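Local coordinates for 3-hydroxy-3-methylglutaryl-CoA lyase (Acinetobacter baumannii, PDB 6NDS), which is a TIM-barrel enzyme of the HMGL-like lyase family, modelled here with a zinc ion and coenzyme A bound, at residues Gln195-Val200 and Ala230-Ala235; Gly148-Thr153 and Ile182-Thr187; Gly155-Gly160 and Asp186-Ala191; Leu222-Val227 and Glu261-Met266. All blocks are in the same frame, centred on the assembly; numbering follows the deposited sequence.

Interaction 1 of 4, residues Gln195-Val200 and Ala230-Ala235; sequences QVKRIV and AYEVGA. With ACT (acetate ion), chain E; ACT (acetate ion), chain D.
Val200 and Val233 meet branch against branch, their side chains slanting across one another, with Val200 CG1 3.7 Å from Val233 CG2. Because CG1 of Val200 is anti to the backbone N (chi1 169°), it is carried over the end of helix 223-232, where it also meets Ala235 CB at 4.0 Å. One turn earlier Val196 turns its own CG1 to Ala230 CB, 3.8 Å away; the small alanine lets the two backbones come close, Lys197 CA lying 5.7 Å from Ala230 CA. The other branch of Val233, CG1, rests against the aliphatic part of Lys197, nearest CG at 3.8 Å. Beyond that the lysine runs on extended, and its NZ closes a salt bridge of 2.9 Å with Glu232 OE1, which it meets nearly along the C-O axis. A long lysine suits this border of the contact: its methylenes cover the valine while its ammonium reaches the exposed glutamate. The helix carrying Ala230 stops here in a Schellman motif, in which Ala235 N bonds to Ala230 O and Gly234 N to Tyr231 O; Gly234, as C-prime residue, takes the positive phi of 115°. Beneath the apolar row lies strand 212-216, whose Leu214 touches both Val200 and Ala235. Two neighbouring outer helices, 193-203 and 223-232, packed over the strand that links them, are the recurring surface layer of a TIM barrel.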
loop_
_atom_site.group_PDB
_atom_site.type_symbol
_atom_site.label_atom_id
_atom_site.label_comp_id
_atom_site.label_asym_id
_atom_site.label_seq_id
_atom_site.Cartn_x
_atom_site.Cartn_y
_atom_site.Cartn_z
ATOM N N GLN A 195 7.607 10.829 10.073
ATOM C CA GLN A 195 6.777 11.931 10.544
ATOM C C GLN A 195 5.663 11.431 11.451
ATOM O O GLN A 195 5.375 12.035 12.494
ATOM C CB GLN A 195 6.197 12.667 9.338
ATOM C CG GLN A 195 5.135 13.708 9.636
ATOM C CD GLN A 195 4.338 14.027 8.377
ATOM O OE1 GLN A 195 4.114 13.150 7.551
ATOM N NE2 GLN A 195 3.922 15.280 8.225
ATOM N N VAL A 196 5.030 10.320 11.072
ATOM C CA VAL A 196 3.967 9.751 11.894
ATOM C C VAL A 196 4.494 9.378 13.273
ATOM O O VAL A 196 3.861 9.670 14.293
ATOM C CB VAL A 196 3.337 8.543 11.184
ATOM C CG1 VAL A 196 2.488 7.726 12.161
ATOM C CG2 VAL A 196 2.490 9.027 9.999
ATOM N N LYS A 197 5.659 8.724 13.336
ATOM C CA LYS A 197 6.175 8.341 14.653
ATOM C C LYS A 197 6.428 9.569 15.524
ATOM O O LYS A 197 6.115 9.564 16.722
ATOM C CB LYS A 197 7.438 7.491 14.506
ATOM C CG LYS A 197 7.124 6.064 14.033
ATOM C CD LYS A 197 8.356 5.172 14.069
ATOM C CE LYS A 197 8.018 3.742 13.639
ATOM N NZ LYS A 197 9.176 2.819 13.897
ATOM N N ARG A 198 6.963 10.644 14.933
ATOM C CA ARG A 198 7.260 11.848 15.700
ATOM C C ARG A 198 5.986 12.494 16.234
ATOM O O ARG A 198 5.902 12.840 17.420
ATOM C CB ARG A 198 8.049 12.831 14.835
ATOM C CG ARG A 198 8.262 14.188 15.474
ATOM C CD ARG A 198 9.188 15.060 14.629
ATOM N NE ARG A 198 8.613 15.406 13.327
ATOM C CZ ARG A 198 8.987 14.862 12.167
ATOM N NH1 ARG A 198 9.937 13.933 12.133
ATOM N NH2 ARG A 198 8.418 15.255 11.038
ATOM N N ILE A 199 4.980 12.658 15.373
ATOM C CA ILE A 199 3.757 13.338 15.787
ATOM C C ILE A 199 2.978 12.480 16.779
ATOM O O ILE A 199 2.496 12.982 17.804
ATOM C CB ILE A 199 2.899 13.713 14.563
ATOM C CG1 ILE A 199 3.562 14.855 13.774
ATOM C CG2 ILE A 199 1.492 14.116 15.011
ATOM C CD1 ILE A 199 2.841 15.235 12.461
ATOM N N VAL A 200 2.847 11.180 16.501
ATOM C CA VAL A 200 2.070 10.320 17.388
ATOM C C VAL A 200 2.748 10.191 18.749
ATOM O O VAL A 200 2.077 10.213 19.790
ATOM C CB VAL A 200 1.834 8.945 16.742
ATOM C CG1 VAL A 200 1.269 7.972 17.769
ATOM C CG2 VAL A 200 0.881 9.073 15.545
ATOM N N ALA A 230 2.606 4.029 13.330
ATOM C CA ALA A 230 1.894 4.569 14.489
ATOM C C ALA A 230 1.699 3.503 15.565
ATOM O O ALA A 230 1.864 3.775 16.762
ATOM C CB ALA A 230 0.534 5.140 14.060
ATOM N N TYR A 231 1.341 2.282 15.156
ATOM C CA TYR A 231 1.187 1.187 16.115
ATOM C C TYR A 231 2.484 0.923 16.872
ATOM O O TYR A 231 2.467 0.663 18.087
ATOM C CB TYR A 231 0.733 -0.078 15.381
ATOM C CG TYR A 231 0.427 -1.250 16.301
ATOM C CD1 TYR A 231 -0.848 -1.453 16.799
ATOM C CD2 TYR A 231 1.424 -2.142 16.666
ATOM C CE1 TYR A 231 -1.127 -2.527 17.636
ATOM C CE2 TYR A 231 1.158 -3.206 17.505
ATOM C CZ TYR A 231 -0.114 -3.395 17.985
ATOM O OH TYR A 231 -0.362 -4.465 18.824
ATOM N N GLU A 232 3.622 0.990 16.174
ATOM C CA GLU A 232 4.912 0.711 16.795
ATOM C C GLU A 232 5.261 1.700 17.908
ATOM O O GLU A 232 6.038 1.347 18.803
ATOM C CB GLU A 232 6.012 0.679 15.717
ATOM C CG GLU A 232 5.901 -0.552 14.786
ATOM C CD GLU A 232 6.845 -0.523 13.585
ATOM O OE1 GLU A 232 7.467 0.528 13.316
ATOM O OE2 GLU A 232 6.957 -1.569 12.900
ATOM N N VAL A 233 4.701 2.912 17.899
ATOM C CA VAL A 233 4.943 3.876 18.969
ATOM C C VAL A 233 3.744 4.013 19.909
ATOM O O VAL A 233 3.712 4.935 20.726
ATOM C CB VAL A 233 5.379 5.249 18.418
ATOM C CG1 VAL A 233 6.729 5.134 17.706
ATOM C CG2 VAL A 233 4.327 5.844 17.486
ATOM N N GLY A 234 2.770 3.104 19.826
ATOM C CA GLY A 234 1.737 2.977 20.840
ATOM C C GLY A 234 0.315 3.298 20.418
ATOM O O GLY A 234 -0.601 3.095 21.220
ATOM N N ALA A 235 0.082 3.776 19.197
ATOM C CA ALA A 235 -1.279 4.089 18.787
ATOM C C ALA A 235 -2.060 2.808 18.518
ATOM O O ALA A 235 -1.502 1.798 18.072
ATOM C CB ALA A 235 -1.277 4.961 17.534
HETATM C C ACT E . 10.458 13.479 8.379
HETATM O O ACT E . 9.333 13.965 8.066
HETATM O OXT ACT E . 11.217 13.790 9.341
HETATM C CH3 ACT E . 10.997 12.339 7.465
HETATM C C ACT D . 1.510 -8.023 18.487
HETATM O O ACT D . 1.402 -6.861 18.974
HETATM O OXT ACT D . 2.248 -8.421 17.537
HETATM C CH3 ACT D . 0.619 -9.126 19.138
HETATM O O HOH W 1 9.840 0.651 12.850
#

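Interaction 2 of 4, residues Gly148-Thr153 and Ile182-Thr187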
loop_
_atom_site.group_PDB
_atom_site.type_symbol
_atom_site.label_atom_id
_atom_site.label_comp_id
_atom_site.label_asym_id
_atom_site.label_seq_id
_atom_site.Cartn_x
_atom_site.Cartn_y
_atom_site.Cartn_z
ATOM N N GLY A 148 -12.652 15.141 18.910
ATOM C CA GLY A 148 -12.126 16.295 18.203
ATOM C C GLY A 148 -11.144 15.884 17.121
ATOM O O GLY A 148 -10.114 15.271 17.421
ATOM N N THR A 149 -11.444 16.207 15.867
ATOM C CA THR A 149 -10.573 15.869 14.746
ATOM C C THR A 149 -9.760 17.075 14.304
ATOM O O THR A 149 -10.284 18.188 14.183
ATOM C CB THR A 149 -11.382 15.346 13.554
ATOM O OG1 THR A 149 -11.986 14.093 13.893
ATOM C CG2 THR A 149 -10.493 15.141 12.322
ATOM N N VAL A 150 -8.479 16.844 14.052
ATOM C CA VAL A 150 -7.622 17.816 13.389
ATOM C C VAL A 150 -7.316 17.257 12.009
ATOM O O VAL A 150 -6.540 16.297 11.883
ATOM C CB VAL A 150 -6.334 18.085 14.177
ATOM C CG1 VAL A 150 -5.546 19.209 13.510
ATOM C CG2 VAL A 150 -6.651 18.415 15.628
ATOM N N ALA A 151 -7.945 17.834 10.978
ATOM C CA ALA A 151 -7.658 17.471 9.596
ATOM C C ALA A 151 -6.373 18.159 9.117
ATOM O O ALA A 151 -5.840 19.060 9.767
ATOM C CB ALA A 151 -8.835 17.830 8.687
ATOM N N THR A 152 -5.872 17.705 7.963
ATOM C CA THR A 152 -4.585 18.113 7.388
ATOM C C THR A 152 -3.475 18.161 8.439
ATOM O O THR A 152 -2.623 19.054 8.412
ATOM C CB THR A 152 -4.694 19.456 6.636
ATOM O OG1 THR A 152 -5.023 20.528 7.532
ATOM C CG2 THR A 152 -5.765 19.384 5.546
ATOM N N THR A 153 -3.457 17.177 9.347
ATOM C CA THR A 153 -2.436 17.141 10.393
ATOM C C THR A 153 -1.040 16.992 9.800
ATOM O O THR A 153 -0.068 17.560 10.318
ATOM C CB THR A 153 -2.729 15.988 11.366
ATOM O OG1 THR A 153 -3.794 16.375 12.246
ATOM C CG2 THR A 153 -1.496 15.614 12.201
ATOM N N ILE A 182 -9.315 12.389 20.470
ATOM C CA ILE A 182 -8.735 13.192 19.399
ATOM C C ILE A 182 -8.476 12.303 18.192
ATOM O O ILE A 182 -7.952 11.192 18.335
ATOM C CB ILE A 182 -7.410 13.854 19.861
ATOM C CG1 ILE A 182 -7.633 14.756 21.078
ATOM C CG2 ILE A 182 -6.750 14.604 18.714
ATOM C CD1 ILE A 182 -8.585 15.902 20.826
ATOM N N THR A 183 -8.820 12.790 17.004
ATOM C CA THR A 183 -8.412 12.152 15.756
ATOM C C THR A 183 -7.420 13.044 15.027
ATOM O O THR A 183 -7.681 14.235 14.827
ATOM C CB THR A 183 -9.610 11.884 14.847
ATOM O OG1 THR A 183 -10.495 10.950 15.487
ATOM C CG2 THR A 183 -9.167 11.321 13.465
ATOM N N LEU A 184 -6.295 12.465 14.614
ATOM C CA LEU A 184 -5.378 13.131 13.696
ATOM C C LEU A 184 -5.597 12.546 12.312
ATOM O O LEU A 184 -5.410 11.337 12.110
ATOM C CB LEU A 184 -3.922 12.950 14.124
ATOM C CG LEU A 184 -3.622 13.392 15.544
ATOM C CD1 LEU A 184 -2.149 13.107 15.864
ATOM C CD2 LEU A 184 -3.953 14.877 15.726
ATOM N N ALA A 185 -5.966 13.394 11.358
ATOM C CA ALA A 185 -6.341 12.926 10.030
ATOM C C ALA A 185 -5.332 13.384 8.982
ATOM O O ALA A 185 -4.986 14.569 8.921
ATOM C CB ALA A 185 -7.749 13.413 9.674
ATOM N N ASP A 186 -4.906 12.437 8.131
ATOM C CA ASP A 186 -4.074 12.702 6.947
ATOM C C ASP A 186 -4.991 12.783 5.727
ATOM O O ASP A 186 -5.135 11.840 4.942
ATOM C CB ASP A 186 -3.029 11.605 6.789
ATOM C CG ASP A 186 -2.093 11.864 5.641
ATOM O OD1 ASP A 186 -2.054 13.013 5.166
ATOM O OD2 ASP A 186 -1.399 10.920 5.210
ATOM N N THR A 187 -5.580 13.966 5.553
ATOM C CA THR A 187 -6.708 14.161 4.643
ATOM C C THR A 187 -6.376 13.825 3.192
ATOM O O THR A 187 -7.211 13.253 2.478
ATOM C CB THR A 187 -7.176 15.605 4.761
ATOM O OG1 THR A 187 -7.399 15.894 6.142
ATOM C CG2 THR A 187 -8.468 15.829 3.965
#
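Two neighbouring parallel strands of the barrel wall, 145-151 and 182-186, are joined here as the ends of a beta-alpha-beta unit that crosses over through helix 164-176. Thr149 and Thr183 lie side by side and point the same way, Thr149 OG1 coming 3.4 Å from Thr183 CB. Their hydroxyls turn to other partners, Asn108 for Thr149 and Asn147 for Thr183, so these beta-branched residues suit both the strand and its polar surroundings. Between the backbones, Val150 N gives a nearly straight bond to Thr183 O (2.8 Å, N-H...O angle 169°), while Thr183 N bonds to Gly148 O at 2.8 Å. Gly148 leaves room beside the folded end of Ile182, whose CD1 lies against Gly148 O. On the face of the sheet that bears Val150 and Leu184, helix 164-176 covers the valine with Leu170 and Tyr174, as the outer helices of a TIM barrel do. Past Ala151 the first strand gives way to a turn, and threonine hydroxyls join the backbone bonds. Val150 O is gripped from opposite faces of its plane by Ala185 N and by Thr153 OG1, the latter at 2.8 Å. Thr153 N in turn reaches Ala185 O at 3.1 Å. Thr187 OG1, beside its backbone N (chi1 -52°), accepts a hydrogen bond from Thr152 N at 3.0 Å; the same hydroxyl also hydrogen-bonds a citric acid molecule, probably from the crystallisation liquor.

Interaction 3 of 4, residues Gly155-Gly160 and Asp186-Ala191; sequences GCPFEG and DTTGMA
Gly155 O accepts hydrogen bonds from two waters, each 2.8 Å away, and through them reaches segment 186-191. One water also donates to Asp186 OD1 at 2.8 Å; the other lies 2.6 Å from Thr188 OG1. Asp186 also fastens its own loop: Met190 N bonds to OD1 by the syn lone pair at 2.8 Å, and Ala191 N meets OD2 from above the carboxylate plane. Aspartate suits this place because its short side chain brings both oxygens back to the amides that follow the type I turn Asp186-Gly189.

The direct contact is mostly that of Met190. Its SD lies 3.4 Å from Gly155 C and from Cys156 N, and the bend at chi3 (74°) carries CE to 3.6 Å from Cys156 O. Gly155 has a positive phi of 136°, a backbone shape that suits a residue without a side chain, and so Met190 can lie close against it. Beside it, Thr188 sets CG2 against Pro157 CG at 3.7 Å, while its OG1, also beside the proline ring, lies by the water. Cys156 turns away and holds its own loop, SG accepting from the amides of Phe158 and Glu159.

Both segments are loops leaving the carboxyl ends of barrel strands: 155-160 lies between strand 145-151 and helix 164-176, and the loop 186-191 lies between strand 182-186 and helix 193-203. His310 of the second subunit packs on Pro157, and Phe158 sits against helix 115-122.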
loop_
_atom_site.group_PDB
_atom_site.type_symbol
_atom_site.label_atom_id
_atom_site.label_comp_id
_atom_site.label_asym_id
_atom_site.label_seq_id
_atom_site.Cartn_x
_atom_site.Cartn_y
_atom_site.Cartn_z
ATOM N N GLY A 155 0.035 17.665 6.564
ATOM C CA GLY A 155 0.255 18.421 5.346
ATOM C C GLY A 155 -1.083 18.751 4.709
ATOM O O GLY A 155 -2.106 18.126 4.987
ATOM N N CYS A 156 -1.066 19.761 3.842
ATOM C CA CYS A 156 -2.252 20.318 3.215
ATOM C C CYS A 156 -2.074 20.373 1.704
ATOM O O CYS A 156 -1.004 20.760 1.217
ATOM C CB CYS A 156 -2.512 21.727 3.760
ATOM S SG CYS A 156 -3.795 22.652 2.884
ATOM N N PRO A 157 -3.102 19.992 0.935
ATOM C CA PRO A 157 -2.984 20.063 -0.531
ATOM C C PRO A 157 -2.882 21.486 -1.067
ATOM O O PRO A 157 -2.486 21.668 -2.228
ATOM C CB PRO A 157 -4.271 19.379 -1.021
ATOM C CG PRO A 157 -5.255 19.605 0.106
ATOM C CD PRO A 157 -4.427 19.512 1.371
ATOM N N PHE A 158 -3.240 22.499 -0.272
ATOM C CA PHE A 158 -3.112 23.893 -0.678
ATOM C C PHE A 158 -1.833 24.534 -0.158
ATOM O O PHE A 158 -1.108 25.187 -0.915
ATOM C CB PHE A 158 -4.304 24.719 -0.180
ATOM C CG PHE A 158 -5.632 24.246 -0.679
ATOM C CD1 PHE A 158 -5.973 24.390 -2.016
ATOM C CD2 PHE A 158 -6.560 23.699 0.197
ATOM C CE1 PHE A 158 -7.214 23.978 -2.481
ATOM C CE2 PHE A 158 -7.807 23.276 -0.261
ATOM C CZ PHE A 158 -8.131 23.422 -1.600
ATOM N N GLU A 159 -1.560 24.373 1.138
ATOM C CA GLU A 159 -0.475 25.084 1.801
ATOM C C GLU A 159 0.827 24.296 1.820
ATOM O O GLU A 159 1.899 24.898 1.968
ATOM C CB GLU A 159 -0.885 25.437 3.239
ATOM C CG GLU A 159 -2.071 26.411 3.319
ATOM C CD GLU A 159 -2.356 26.914 4.733
ATOM O OE1 GLU A 159 -1.663 26.480 5.680
ATOM O OE2 GLU A 159 -3.281 27.747 4.898
ATOM N N GLY A 160 0.763 22.990 1.658
ATOM C CA GLY A 160 1.960 22.156 1.731
ATOM C C GLY A 160 2.254 21.741 3.169
ATOM O O GLY A 160 1.414 21.104 3.812
ATOM N N ASP A 186 -4.906 12.437 8.131
ATOM C CA ASP A 186 -4.074 12.702 6.947
ATOM C C ASP A 186 -4.991 12.783 5.727
ATOM O O ASP A 186 -5.135 11.840 4.942
ATOM C CB ASP A 186 -3.029 11.605 6.789
ATOM C CG ASP A 186 -2.093 11.864 5.641
ATOM O OD1 ASP A 186 -2.054 13.013 5.166
ATOM O OD2 ASP A 186 -1.399 10.920 5.210
ATOM N N THR A 187 -5.580 13.966 5.553
ATOM C CA THR A 187 -6.708 14.161 4.643
ATOM C C THR A 187 -6.376 13.825 3.192
ATOM O O THR A 187 -7.211 13.253 2.478
ATOM C CB THR A 187 -7.176 15.605 4.761
ATOM O OG1 THR A 187 -7.399 15.894 6.142
ATOM C CG2 THR A 187 -8.468 15.829 3.965
ATOM N N THR A 188 -5.189 14.203 2.709
ATOM C CA THR A 188 -4.834 13.871 1.331
ATOM C C THR A 188 -3.602 12.977 1.249
ATOM O O THR A 188 -2.866 13.023 0.260
ATOM C CB THR A 188 -4.623 15.122 0.480
ATOM O OG1 THR A 188 -3.552 15.900 1.023
ATOM C CG2 THR A 188 -5.898 15.947 0.427
ATOM N N GLY A 189 -3.384 12.143 2.262
ATOM C CA GLY A 189 -2.376 11.105 2.157
ATOM C C GLY A 189 -0.976 11.645 1.958
ATOM O O GLY A 189 -0.237 11.186 1.079
ATOM N N MET A 190 -0.604 12.632 2.770
ATOM C CA MET A 190 0.708 13.252 2.693
ATOM C C MET A 190 1.688 12.740 3.745
ATOM O O MET A 190 2.874 13.100 3.686
ATOM C CB MET A 190 0.560 14.773 2.805
ATOM C CG MET A 190 -0.222 15.361 1.608
ATOM S SD MET A 190 -0.546 17.120 1.764
ATOM C CE MET A 190 1.065 17.823 1.433
ATOM N N ALA A 191 1.241 11.905 4.684
ATOM C CA ALA A 191 2.088 11.488 5.801
ATOM C C ALA A 191 3.113 10.426 5.392
ATOM O O ALA A 191 2.904 9.651 4.454
ATOM C CB ALA A 191 1.236 10.934 6.947
HETATM O O HOH W 2 -2.514 15.615 6.224
HETATM O O HOH W 3 -3.897 16.619 3.452
#

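Interaction 4 of 4, residues Leu222-Val227 and Glu261-Met266; sequences LGLTNV and EDLVNM
Leu224 reaches from helix 223-232 toward helix 260-270. Its CB lies 4.0 Å from Met266 SD, and beyond CG, which is anti to the carbonyl carbon (chi1 -67°), the two methyl groups part: CD1 comes 4.1 Å from Asp262 O, and CD2 settles over the backbone of the second helix, 3.8 Å from Leu263 CA and 4.0 Å from its CB. Leucine suits this place because its forked end can spread over a turn of the opposite helix. These are outer helices of the TIM barrel; the axes of 223-227 and 261-266 approach to 10.9 Å and cross at -46°. One turn on, Val227 sends CG1 to Leu263 CD1 (3.8 Å), the two side chains crossing at about a right angle. The same CG1 touches Met266 CE at 4.0 Å, and here the chains slide past each other in opposite directions. An unbranched methionine can do this: bent at chi3 (77°), it brings CE back to Leu224 O, 3.9 Å away. Asp262 directs its carboxylate to the amides of Gln299 and Leu300. On the dimer side, Leu222 of the second subunit packs on Met266, and Thr225 hydrogen-bonds its counterpart there.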
loop_
_atom_site.group_PDB
_atom_site.type_symbol
_atom_site.label_atom_id
_atom_site.label_comp_id
_atom_site.label_asym_id
_atom_site.label_seq_id
_atom_site.Cartn_x
_atom_site.Cartn_y
_atom_site.Cartn_z
ATOM N N LEU A 222 1.073 4.971 1.151
ATOM C CA LEU A 222 1.740 4.755 2.430
ATOM C C LEU A 222 0.778 4.489 3.578
ATOM O O LEU A 222 1.220 4.398 4.734
ATOM C CB LEU A 222 2.623 5.959 2.770
ATOM C CG LEU A 222 3.744 6.173 1.761
ATOM C CD1 LEU A 222 4.561 7.378 2.168
ATOM C CD2 LEU A 222 4.604 4.928 1.649
ATOM N N GLY A 223 -0.515 4.328 3.297
ATOM C CA GLY A 223 -1.487 4.186 4.358
ATOM C C GLY A 223 -1.196 3.092 5.370
ATOM O O GLY A 223 -1.151 3.364 6.575
ATOM N N LEU A 224 -1.008 1.849 4.915
ATOM C CA LEU A 224 -0.778 0.772 5.880
ATOM C C LEU A 224 0.599 0.879 6.523
ATOM O O LEU A 224 0.766 0.486 7.684
ATOM C CB LEU A 224 -0.951 -0.600 5.215
ATOM C CG LEU A 224 -2.391 -0.907 4.782
ATOM C CD1 LEU A 224 -2.417 -2.289 4.156
ATOM C CD2 LEU A 224 -3.332 -0.832 5.981
ATOM N N THR A 225 1.588 1.403 5.796
ATOM C CA THR A 225 2.904 1.622 6.393
ATOM C C THR A 225 2.815 2.646 7.521
ATOM O O THR A 225 3.452 2.491 8.575
ATOM C CB THR A 225 3.894 2.061 5.316
ATOM O OG1 THR A 225 3.855 1.103 4.242
ATOM C CG2 THR A 225 5.289 2.115 5.869
ATOM N N ASN A 226 1.982 3.668 7.337
ATOM C CA ASN A 226 1.786 4.663 8.388
ATOM C C ASN A 226 1.022 4.089 9.576
ATOM O O ASN A 226 1.283 4.476 10.725
ATOM C CB ASN A 226 1.057 5.887 7.819
ATOM C CG ASN A 226 1.919 6.705 6.892
ATOM O OD1 ASN A 226 3.153 6.741 7.019
ATOM N ND2 ASN A 226 1.276 7.421 5.945
ATOM N N VAL A 227 0.033 3.218 9.330
ATOM C CA VAL A 227 -0.647 2.534 10.434
ATOM C C VAL A 227 0.359 1.771 11.279
ATOM O O VAL A 227 0.360 1.871 12.511
ATOM C CB VAL A 227 -1.737 1.579 9.911
ATOM C CG1 VAL A 227 -2.240 0.675 11.061
ATOM C CG2 VAL A 227 -2.873 2.382 9.330
ATOM N N GLU A 261 -10.598 -4.004 4.963
ATOM C CA GLU A 261 -10.231 -5.417 4.925
ATOM C C GLU A 261 -8.733 -5.601 4.665
ATOM O O GLU A 261 -8.148 -6.584 5.128
ATOM C CB GLU A 261 -11.089 -6.170 3.901
ATOM C CG GLU A 261 -10.980 -5.685 2.474
ATOM C CD GLU A 261 -12.014 -4.628 2.090
ATOM O OE1 GLU A 261 -12.579 -3.939 2.968
ATOM O OE2 GLU A 261 -12.234 -4.471 0.879
ATOM N N ASP A 262 -8.086 -4.661 3.969
ATOM C CA ASP A 262 -6.633 -4.740 3.839
ATOM C C ASP A 262 -5.949 -4.483 5.183
ATOM O O ASP A 262 -4.958 -5.143 5.512
ATOM C CB ASP A 262 -6.129 -3.754 2.771
ATOM C CG ASP A 262 -6.634 -4.080 1.356
ATOM O OD1 ASP A 262 -7.349 -5.089 1.177
ATOM O OD2 ASP A 262 -6.314 -3.316 0.409
ATOM N N LEU A 263 -6.468 -3.537 5.978
ATOM C CA LEU A 263 -5.933 -3.307 7.325
ATOM C C LEU A 263 -6.120 -4.528 8.219
ATOM O O LEU A 263 -5.184 -4.968 8.904
ATOM C CB LEU A 263 -6.610 -2.083 7.947
ATOM C CG LEU A 263 -6.393 -1.885 9.452
ATOM C CD1 LEU A 263 -4.921 -1.644 9.746
ATOM C CD2 LEU A 263 -7.253 -0.707 9.951
ATOM N N VAL A 264 -7.327 -5.098 8.224
ATOM C CA VAL A 264 -7.588 -6.255 9.075
ATOM C C VAL A 264 -6.756 -7.448 8.623
ATOM O O VAL A 264 -6.247 -8.200 9.452
ATOM C CB VAL A 264 -9.090 -6.583 9.114
ATOM C CG1 VAL A 264 -9.361 -7.871 9.946
ATOM C CG2 VAL A 264 -9.875 -5.405 9.704
ATOM N N ASN A 265 -6.567 -7.623 7.311
ATOM C CA ASN A 265 -5.703 -8.715 6.853
ATOM C C ASN A 265 -4.270 -8.520 7.330
ATOM O O ASN A 265 -3.615 -9.475 7.758
ATOM C CB ASN A 265 -5.735 -8.825 5.323
ATOM C CG ASN A 265 -4.838 -9.939 4.809
ATOM O OD1 ASN A 265 -5.155 -11.128 4.953
ATOM N ND2 ASN A 265 -3.691 -9.563 4.229
ATOM N N MET A 266 -3.764 -7.286 7.263
ATOM C CA MET A 266 -2.418 -7.018 7.762
ATOM C C MET A 266 -2.282 -7.430 9.227
ATOM O O MET A 266 -1.319 -8.113 9.611
ATOM C CB MET A 266 -2.093 -5.531 7.602
ATOM C CG MET A 266 -0.701 -5.206 8.153
ATOM S SD MET A 266 -0.140 -3.513 7.866
ATOM C CE MET A 266 -1.070 -2.604 9.101
#

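Overall arrangement
Interactions 2 and 3 are consecutive levels of one region of the barrel, sharing Asp186 and Thr187, with centres 11 Å apart: the strands end in the first, and their loops meet in the second. The zinc ion, bound by Asp25, His215 and His217, is about 5 Å from the Thr187 side chain and about 9 Å from that of Thr188, which is itself about 11 Å from coenzyme A. Interaction 1 backs onto interaction 2, where Ile199 CG2 lies 3.9 Å from Leu184 CD1. Helix 223-232 serves both interactions 1 and 4, centred 14 Å apart. Interactions 3 and 4 both touch the second subunit, and Ala191 O meets Asn226 ND2 at 3.1 Å between them.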